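Local coordinates for protein purine nucleosidase, (IunH-1) (Sulfolobus solfataricus, PDB 3T8J) that belongs to the nucleosidase clan, folds as an alpha/beta protein around a mixed sheet, assembles as a tetramer and holds a sodium ion in this structure, at residues Y19-N24 with I244-S249; D107-N110 with E115-F118; K173-F176 with D181-M184; T272-F277 with I291-N296. All coordinates share one frame; numbering follows the deposited sequence. Where two conformers were deposited one is given.

Contact 1: Y19-N24 with I244-S249; sequences YLLLKN and IAIDGS
I246 reaches across to L20 and L21, and this helix-helix packing joins the last turns of helix 12-23 and helix 237-246, two neighbouring helices that pack on the mixed sheet of an alpha/beta fold. The closest pair of alpha carbons, those of L21 and I246, is 7.5 Å apart, and I246 supplies more than half of the 156 Å² buried. Its CG1 stands anti to the carbonyl carbon (chi1 -66°), which extends the CD1 branch toward the other helix. On the tight side the CD2 methyl of L21 approaches I246 CG1 to 4.1 Å, the two side chains meeting at a slant. CD1 of I246 lies 3.6 Å from CG of L20, but L20 was deposited in two conformers, so this approach, which belongs to one of them, is doubtful as a measure of tightness. Behind them L20 also packs on T242 and A243, while L21 touches T242 and V28 of strand 27-33, so the apolar side is continuous with the interior. No hydrogen bond links the segments. The outer side is looser and more polar: N24, the first residue to leave helical geometry, brings its amide nitrogen ND2 only to 4.3 Å from I246 CD1, and K23 forms a salt bridge with D306. That amide is nevertheless held: N24 ND2 donates to L20 O at 2.8 Å, with an N-H...O angle of 161°, meeting a lone pair in the carbonyl plane.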
# COMPACT_ATOMS: atom_id res chain seq x y z
N TYR A 19 -1.59 32.99 23.79
CA TYR A 19 -2.08 33.91 24.81
C TYR A 19 -2.41 33.20 26.13
O TYR A 19 -2.17 33.75 27.21
CB TYR A 19 -3.25 34.74 24.31
CG TYR A 19 -2.92 35.77 23.25
CD1 TYR A 19 -1.61 36.07 22.87
CD2 TYR A 19 -3.93 36.49 22.64
CE1 TYR A 19 -1.34 37.05 21.91
CE2 TYR A 19 -3.66 37.47 21.68
CZ TYR A 19 -2.37 37.75 21.33
OH TYR A 19 -2.12 38.73 20.38
N LEU A 20 -2.96 31.98 26.07
CA LEU A 20 -3.27 31.22 27.29
C LEU A 20 -1.98 30.98 28.07
O LEU A 20 -1.96 31.14 29.30
CB LEU A 20 -3.97 29.89 26.94
CG LEU A 20 -4.76 29.12 28.00
CD1 LEU A 20 -5.84 29.98 28.66
CD2 LEU A 20 -5.38 27.84 27.42
N LEU A 21 -0.90 30.61 27.37
CA LEU A 21 0.38 30.39 28.06
C LEU A 21 0.86 31.70 28.69
O LEU A 21 1.23 31.75 29.87
CB LEU A 21 1.46 29.82 27.12
CG LEU A 21 1.27 28.41 26.56
CD1 LEU A 21 2.36 28.13 25.51
CD2 LEU A 21 1.30 27.35 27.67
N LEU A 22 0.89 32.78 27.91
CA LEU A 22 1.41 34.08 28.39
C LEU A 22 0.60 34.73 29.50
O LEU A 22 1.17 35.26 30.49
CB LEU A 22 1.57 35.05 27.22
CG LEU A 22 2.58 34.68 26.14
CD1 LEU A 22 2.59 35.76 25.05
CD2 LEU A 22 3.97 34.50 26.69
N LYS A 23 -0.73 34.69 29.37
CA LYS A 23 -1.65 35.23 30.37
C LYS A 23 -1.36 34.60 31.71
O LYS A 23 -1.41 35.28 32.74
CB LYS A 23 -3.09 34.88 29.98
CG LYS A 23 -4.12 35.12 31.09
CD LYS A 23 -4.38 36.57 31.22
CE LYS A 23 -5.35 36.92 32.38
NZ LYS A 23 -5.10 36.22 33.67
N ASN A 24 -1.06 33.30 31.67
CA ASN A 24 -0.85 32.48 32.86
C ASN A 24 0.61 32.33 33.36
O ASN A 24 0.91 31.44 34.15
CB ASN A 24 -1.52 31.13 32.68
CG ASN A 24 -3.06 31.24 32.72
OD1 ASN A 24 -3.64 31.46 33.79
ND2 ASN A 24 -3.70 31.14 31.55
N ILE A 244 -4.98 21.86 29.07
CA ILE A 244 -4.59 20.61 29.75
C ILE A 244 -3.09 20.66 30.07
O ILE A 244 -2.65 20.21 31.15
CB ILE A 244 -4.94 19.38 28.89
CG1 ILE A 244 -6.45 19.18 28.83
CG2 ILE A 244 -4.26 18.11 29.42
CD1 ILE A 244 -6.86 18.23 27.72
N ALA A 245 -2.27 21.20 29.16
CA ALA A 245 -0.82 21.33 29.45
C ALA A 245 -0.59 22.19 30.69
O ALA A 245 0.22 21.86 31.56
CB ALA A 245 -0.06 21.88 28.25
N ILE A 246 -1.35 23.27 30.82
CA ILE A 246 -1.26 24.16 31.99
C ILE A 246 -1.79 23.52 33.28
O ILE A 246 -1.14 23.58 34.34
CB ILE A 246 -2.02 25.49 31.72
CG1 ILE A 246 -1.33 26.29 30.61
CG2 ILE A 246 -2.13 26.34 32.99
CD1 ILE A 246 -2.22 27.39 29.94
N ASP A 247 -2.98 22.92 33.18
CA ASP A 247 -3.68 22.29 34.32
C ASP A 247 -4.20 20.91 33.91
O ASP A 247 -5.23 20.79 33.26
CB ASP A 247 -4.85 23.19 34.74
CG ASP A 247 -5.67 22.61 35.89
OD1 ASP A 247 -5.34 21.51 36.40
OD2 ASP A 247 -6.65 23.27 36.30
N GLY A 248 -3.47 19.87 34.31
CA GLY A 248 -3.78 18.52 33.90
C GLY A 248 -5.12 18.00 34.37
O GLY A 248 -5.65 17.04 33.79
N SER A 249 -5.67 18.58 35.45
CA SER A 249 -6.98 18.16 35.95
C SER A 249 -8.13 18.51 34.99
O SER A 249 -9.25 18.04 35.17
CB SER A 249 -7.26 18.74 37.35
OG SER A 249 -7.57 20.12 37.31

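Contact 2: D107-N110 with E115-F118; sequences DLAN and ELEF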
# COMPACT_ATOMS: atom_id res chain seq x y z
N ASP A 107 18.89 23.86 19.80
CA ASP A 107 19.59 24.80 20.69
C ASP A 107 18.85 24.98 22.02
O ASP A 107 19.46 25.00 23.09
CB ASP A 107 19.77 26.14 19.99
CG ASP A 107 20.88 26.12 18.93
OD1 ASP A 107 21.71 25.19 18.93
OD2 ASP A 107 20.94 27.09 18.12
N LEU A 108 17.53 25.14 21.94
CA LEU A 108 16.68 25.38 23.11
C LEU A 108 16.56 24.12 23.99
O LEU A 108 16.50 24.22 25.22
CB LEU A 108 15.31 25.93 22.66
CG LEU A 108 15.41 27.38 22.19
CD1 LEU A 108 14.18 27.72 21.33
CD2 LEU A 108 15.62 28.34 23.34
N ALA A 109 16.55 22.95 23.37
CA ALA A 109 16.55 21.68 24.10
C ALA A 109 17.83 21.54 24.90
O ALA A 109 17.82 21.00 26.01
CB ALA A 109 16.36 20.49 23.12
N ASN A 110 18.94 22.03 24.38
CA ASN A 110 20.18 22.06 25.15
C ASN A 110 20.14 23.09 26.26
O ASN A 110 20.53 22.79 27.40
CB ASN A 110 21.36 22.31 24.22
CG ASN A 110 21.82 21.04 23.50
OD1 ASN A 110 22.09 20.03 24.16
ND2 ASN A 110 22.05 21.13 22.20
N GLU A 115 13.85 20.28 31.10
CA GLU A 115 12.71 21.09 31.52
C GLU A 115 11.87 21.59 30.34
O GLU A 115 10.72 21.99 30.53
CB GLU A 115 13.19 22.27 32.35
CG GLU A 115 13.96 21.90 33.63
CD GLU A 115 13.23 20.87 34.51
OE1 GLU A 115 11.98 20.83 34.51
OE2 GLU A 115 13.92 20.10 35.20
N LEU A 116 12.42 21.55 29.13
CA LEU A 116 11.70 22.11 27.98
C LEU A 116 10.47 21.28 27.64
O LEU A 116 10.54 20.05 27.54
CB LEU A 116 12.60 22.22 26.74
CG LEU A 116 12.06 23.05 25.57
CD1 LEU A 116 11.83 24.50 25.99
CD2 LEU A 116 13.02 22.93 24.39
N GLU A 117 9.34 21.96 27.41
CA GLU A 117 8.13 21.33 26.97
C GLU A 117 7.79 21.84 25.58
O GLU A 117 8.05 23.00 25.26
CB GLU A 117 6.98 21.58 27.95
CG GLU A 117 7.34 21.02 29.37
CD GLU A 117 6.21 21.19 30.38
OE1 GLU A 117 5.12 20.63 30.15
OE2 GLU A 117 6.43 21.87 31.43
N PHE A 118 7.23 20.97 24.76
CA PHE A 118 6.93 21.30 23.35
C PHE A 118 5.43 21.19 23.11
O PHE A 118 4.85 20.12 23.24
CB PHE A 118 7.70 20.34 22.41
CG PHE A 118 7.76 20.78 20.99
CD1 PHE A 118 8.86 21.47 20.50
CD2 PHE A 118 6.73 20.46 20.11
CE1 PHE A 118 8.90 21.88 19.16
CE2 PHE A 118 6.77 20.87 18.77
CZ PHE A 118 7.89 21.57 18.30
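L116 carries this contact with one methyl, CD2, which presses on the backbone between L108 and A109 more than on any side chain. Its nearest approaches are 3.7 Å to A109 N, 3.8 Å to A109 CA and 3.8 Å to L108 C. The beta carbons lie a little farther off: L116 CD2 is 4.2 Å from CB of L108 and 4.3 Å from CB of A109. Because CG of L116 is anti to the backbone N (chi1 -168°), the isobutyl group extends from the strand to the helix surface, where the alpha carbons of A109 and L116 are 6.2 Å apart, a close spacing consistent with the small A109 side chain. The contact is apolar packing, with no hydrogen bond between the segments.

In the next shell, L108 and L116 both touch I5 of strand 3-8 and V29 of strand 27-33, while A109 packs on I137 and K140 of helix 137-140. The strand is positioned by backbone hydrogen bonds: E117 pairs with H3 and I5, and L116 and F118 bond to strand 141-147 on its other side. E117, whose side chain takes no part in the helix packing, forms a salt bridge through OE2 with R2 NE and accepts from W145 NE1 through OE1. A helix turning back through a short connection into a parallel strand that it covers is the closing half of a beta-alpha-beta crossover, here in a Rossmann-like sheet of order 3-2-1-4-5-6.

Contact 3: K173-F176 with D181-M184; sequences KIVF and DITM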
# COMPACT_ATOMS: atom_id res chain seq x y z
N LYS A 173 4.88 9.97 12.13
CA LYS A 173 5.38 8.61 12.40
C LYS A 173 6.74 8.69 13.08
O LYS A 173 7.01 7.96 14.07
CB LYS A 173 5.46 7.79 11.11
CG LYS A 173 5.74 6.30 11.33
CD LYS A 173 5.40 5.48 10.05
CE LYS A 173 5.12 4.01 10.30
NZ LYS A 173 3.79 3.67 10.90
N ILE A 174 7.62 9.56 12.59
CA ILE A 174 8.94 9.76 13.22
C ILE A 174 8.80 10.18 14.69
O ILE A 174 9.44 9.63 15.59
CB ILE A 174 9.76 10.81 12.43
CG1 ILE A 174 10.18 10.21 11.09
CG2 ILE A 174 11.01 11.27 13.23
CD1 ILE A 174 10.62 11.31 10.07
N VAL A 175 7.91 11.12 14.99
CA VAL A 175 7.74 11.64 16.34
C VAL A 175 7.18 10.55 17.28
O VAL A 175 7.67 10.41 18.41
CB VAL A 175 6.86 12.91 16.30
CG1 VAL A 175 6.33 13.27 17.69
CG2 VAL A 175 7.69 14.05 15.71
N PHE A 176 6.19 9.80 16.80
CA PHE A 176 5.55 8.77 17.62
C PHE A 176 6.44 7.56 17.83
O PHE A 176 6.16 6.79 18.76
CB PHE A 176 4.15 8.41 17.08
CG PHE A 176 3.08 9.34 17.55
CD1 PHE A 176 2.92 10.59 16.97
CD2 PHE A 176 2.21 8.98 18.55
CE1 PHE A 176 1.93 11.46 17.38
CE2 PHE A 176 1.24 9.86 18.99
CZ PHE A 176 1.08 11.10 18.38
N ASP A 181 7.95 11.63 25.56
CA ASP A 181 6.84 11.53 26.51
C ASP A 181 5.68 12.34 25.93
O ASP A 181 5.72 13.56 26.04
CB ASP A 181 7.28 12.06 27.88
CG ASP A 181 6.22 11.92 28.96
OD1 ASP A 181 5.05 11.65 28.62
OD2 ASP A 181 6.55 12.10 30.17
N ILE A 182 4.72 11.66 25.33
CA ILE A 182 3.62 12.29 24.57
C ILE A 182 2.30 12.14 25.29
O ILE A 182 1.93 11.02 25.70
CB ILE A 182 3.47 11.62 23.18
CG1 ILE A 182 4.67 11.92 22.29
CG2 ILE A 182 2.15 12.07 22.49
CD1 ILE A 182 4.73 11.07 21.01
N THR A 183 1.57 13.26 25.42
CA THR A 183 0.16 13.25 25.77
C THR A 183 -0.57 13.87 24.56
O THR A 183 -0.19 14.93 24.11
CB THR A 183 -0.15 14.01 27.08
OG1 THR A 183 0.41 13.27 28.19
CG2 THR A 183 -1.65 14.14 27.28
N MET A 184 -1.55 13.13 24.05
CA MET A 184 -2.23 13.44 22.77
C MET A 184 -3.70 13.75 23.02
O MET A 184 -4.40 13.02 23.70
CB MET A 184 -2.09 12.20 21.87
CG MET A 184 -2.79 12.20 20.63
SD MET A 184 -2.57 10.48 20.00
CE MET A 184 -2.29 11.09 18.46
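F176 and I182 meet in a CH-pi contact: CD1 of I182 stands over one face of the phenyl ring, 4.1 Å from its centroid and only 11° off the ring normal. CG1 of I182 is anti to its carbonyl carbon (chi1 -68°), and this aims the terminal methyl at the helix.

A Met-aromatic contact follows two residues further along the strand. M184 SD is 5.1 Å from the F176 centroid and far from the normal, in an oblique approach. The sulfur lies 4.0 Å from both CE2 and CZ of F176, and a bend at chi3 (-138°) brings M184 CE to 3.4 Å from CZ, a close fit.

Plain apolar packing completes the set, with V175 CG1 4.3 Å from CD1 of I182. The same methyl thus bridges two successive helix residues, and no hydrogen bond crosses between the segments.

Helix 169-177 therefore covers the parallel strand that follows it, 182-185, which is bonded between strands 141-147 and 289-295. F176 leans further on A289 and on I261 of strand 251-261, V175 meets L127 of helix 125-133, and I174 packs against L68 of the second subunit.

Contact 4: T272-F277 with I291-N296; sequences TLVDRF and IVYEIN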
# COMPACT_ATOMS: atom_id res chain seq x y z
N THR A 272 -4.69 7.83 12.79
CA THR A 272 -4.08 7.36 14.06
C THR A 272 -4.82 6.09 14.49
O THR A 272 -5.99 6.13 14.91
CB THR A 272 -4.18 8.44 15.15
OG1 THR A 272 -5.55 8.85 15.28
CG2 THR A 272 -3.31 9.66 14.83
N LEU A 273 -4.13 4.95 14.36
CA LEU A 273 -4.69 3.61 14.62
C LEU A 273 -4.26 3.18 16.02
O LEU A 273 -3.08 3.05 16.26
CB LEU A 273 -4.17 2.64 13.56
CG LEU A 273 -4.40 3.16 12.12
CD1 LEU A 273 -3.49 2.45 11.13
CD2 LEU A 273 -5.88 3.15 11.70
N VAL A 274 -5.25 2.98 16.89
CA VAL A 274 -4.97 2.84 18.33
C VAL A 274 -5.25 1.41 18.84
O VAL A 274 -6.38 0.92 18.76
CB VAL A 274 -5.78 3.84 19.14
CG1 VAL A 274 -5.48 3.70 20.63
CG2 VAL A 274 -5.48 5.30 18.69
N ASP A 275 -4.19 0.75 19.32
CA ASP A 275 -4.30 -0.56 19.97
C ASP A 275 -4.61 -0.31 21.45
O ASP A 275 -3.81 0.33 22.16
CB ASP A 275 -2.99 -1.33 19.76
CG ASP A 275 -3.07 -2.80 20.20
OD1 ASP A 275 -4.04 -3.18 20.87
OD2 ASP A 275 -2.19 -3.58 19.74
N ARG A 276 -5.75 -0.83 21.89
CA ARG A 276 -6.25 -0.70 23.26
C ARG A 276 -5.92 -1.96 24.09
O ARG A 276 -6.31 -2.06 25.27
CB ARG A 276 -7.77 -0.48 23.26
CG ARG A 276 -8.30 0.56 22.26
CD ARG A 276 -9.84 0.53 22.19
NE ARG A 276 -10.30 -0.76 21.70
CZ ARG A 276 -10.31 -1.14 20.42
NH1 ARG A 276 -9.97 -0.29 19.46
NH2 ARG A 276 -10.69 -2.39 20.13
N PHE A 277 -5.24 -2.94 23.46
CA PHE A 277 -4.86 -4.22 24.09
C PHE A 277 -6.08 -5.09 24.46
O PHE A 277 -6.00 -5.94 25.36
CB PHE A 277 -3.95 -3.97 25.33
CG PHE A 277 -2.96 -2.83 25.14
CD1 PHE A 277 -2.02 -2.86 24.12
CD2 PHE A 277 -2.97 -1.73 25.98
CE1 PHE A 277 -1.10 -1.84 23.95
CE2 PHE A 277 -2.05 -0.69 25.81
CZ PHE A 277 -1.11 -0.75 24.79
N ILE A 291 -3.38 9.16 25.84
CA ILE A 291 -4.45 9.79 25.06
C ILE A 291 -5.53 10.33 26.00
O ILE A 291 -5.99 9.64 26.90
CB ILE A 291 -5.07 8.79 24.05
CG1 ILE A 291 -3.97 8.15 23.19
CG2 ILE A 291 -6.20 9.47 23.25
CD1 ILE A 291 -4.51 7.12 22.13
N VAL A 292 -5.95 11.58 25.78
CA VAL A 292 -7.04 12.19 26.54
C VAL A 292 -8.37 11.86 25.87
O VAL A 292 -8.56 12.15 24.68
CB VAL A 292 -6.86 13.72 26.64
CG1 VAL A 292 -8.08 14.38 27.29
CG2 VAL A 292 -5.55 14.04 27.40
N TYR A 293 -9.28 11.24 26.61
CA TYR A 293 -10.58 10.82 26.08
C TYR A 293 -11.75 11.67 26.57
O TYR A 293 -12.81 11.64 25.95
CB TYR A 293 -10.83 9.32 26.39
CG TYR A 293 -10.10 8.38 25.44
CD1 TYR A 293 -8.83 7.86 25.72
CD2 TYR A 293 -10.69 8.00 24.24
CE1 TYR A 293 -8.20 6.98 24.82
CE2 TYR A 293 -10.06 7.13 23.34
CZ TYR A 293 -8.80 6.64 23.63
OH TYR A 293 -8.19 5.78 22.71
N GLU A 294 -11.59 12.40 27.68
CA GLU A 294 -12.63 13.27 28.23
C GLU A 294 -12.01 14.48 28.94
O GLU A 294 -10.87 14.40 29.45
CB GLU A 294 -13.52 12.49 29.24
CG GLU A 294 -14.23 11.24 28.70
CD GLU A 294 -15.04 10.50 29.77
OE1 GLU A 294 -15.53 11.13 30.73
OE2 GLU A 294 -15.17 9.26 29.64
N ILE A 295 -12.75 15.59 28.97
CA ILE A 295 -12.36 16.80 29.71
C ILE A 295 -13.54 17.31 30.57
O ILE A 295 -14.68 16.89 30.40
CB ILE A 295 -11.85 17.97 28.79
CG1 ILE A 295 -13.00 18.70 28.09
CG2 ILE A 295 -10.83 17.46 27.75
CD1 ILE A 295 -12.61 20.02 27.52
N ASN A 296 -13.20 18.19 31.50
CA ASN A 296 -14.17 18.96 32.27
C ASN A 296 -14.43 20.27 31.54
O ASN A 296 -13.59 21.18 31.57
CB ASN A 296 -13.62 19.21 33.69
CG ASN A 296 -14.63 19.89 34.61
OD1 ASN A 296 -15.35 20.81 34.20
ND2 ASN A 296 -14.68 19.45 35.86
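Y293 turns its phenol toward V274, the hydroxyl rather than the ring making the touch: OH lies 4.0 Å from V274 CG1, and the two side chains run past each other in opposite directions. The other ring, that of F277, has D275 O over the centre of one face, 3.8 Å above the plane. This fold-back accompanies an Asx turn at the end of strand 272-275, in which F277 N donates to D275 OD1 at 2.9 Å (N-H...O angle 155°), reaching the anti side of the carboxylate from 33° out of its plane. The other oxygen, OD2, accepts from S282 OG and W283 N, so both carboxylate oxygens are engaged.

Between the segments the remaining contact is tip to tip: I291 CD1 sits 3.9 Å from CG1 and 4.0 Å from CG2 of V274, at the fork of the valine. With V274 CG1 anti to its backbone N (chi1 -180°), both methyls are turned to this single carbon. The alpha carbons of V274 and I291 are 9.7 Å apart, fitting strands that are not neighbours: strand 251-261 runs between them, antiparallel to both, and bonds to each. R276 reaches beyond the chain, donating from NH1 to P159 O of the third subunit. That only methyl contacts and one hydroxyl approach span the gap is consistent with backbone pairing to strand 251-261 setting the spacing, while V274, I291 and Y293 pack together over one face of that intervening strand, where V274 also touches R257.

Contacts 2, 3 and 4 all reach the same mixed sheet and are buried, whereas contact 1 joins two helices and is only partly so. Contacts 2 and 3 repeat one plan, a helix lying on the parallel strand that follows it, but the first uses a leucine methyl on backbone and the second adds aromatic interactions. Contacts 3 and 4 occupy neighbouring strands: M184 O probably accepts from V292 N at 3.0 Å. Contact 4 belongs to the antiparallel margin, and its first segment and that of contact 3 also face other subunits. Contact 1 meets contact 4 where I244 packs on V292 and I295. Within each contact no hydrogen bond crosses between its own two segments.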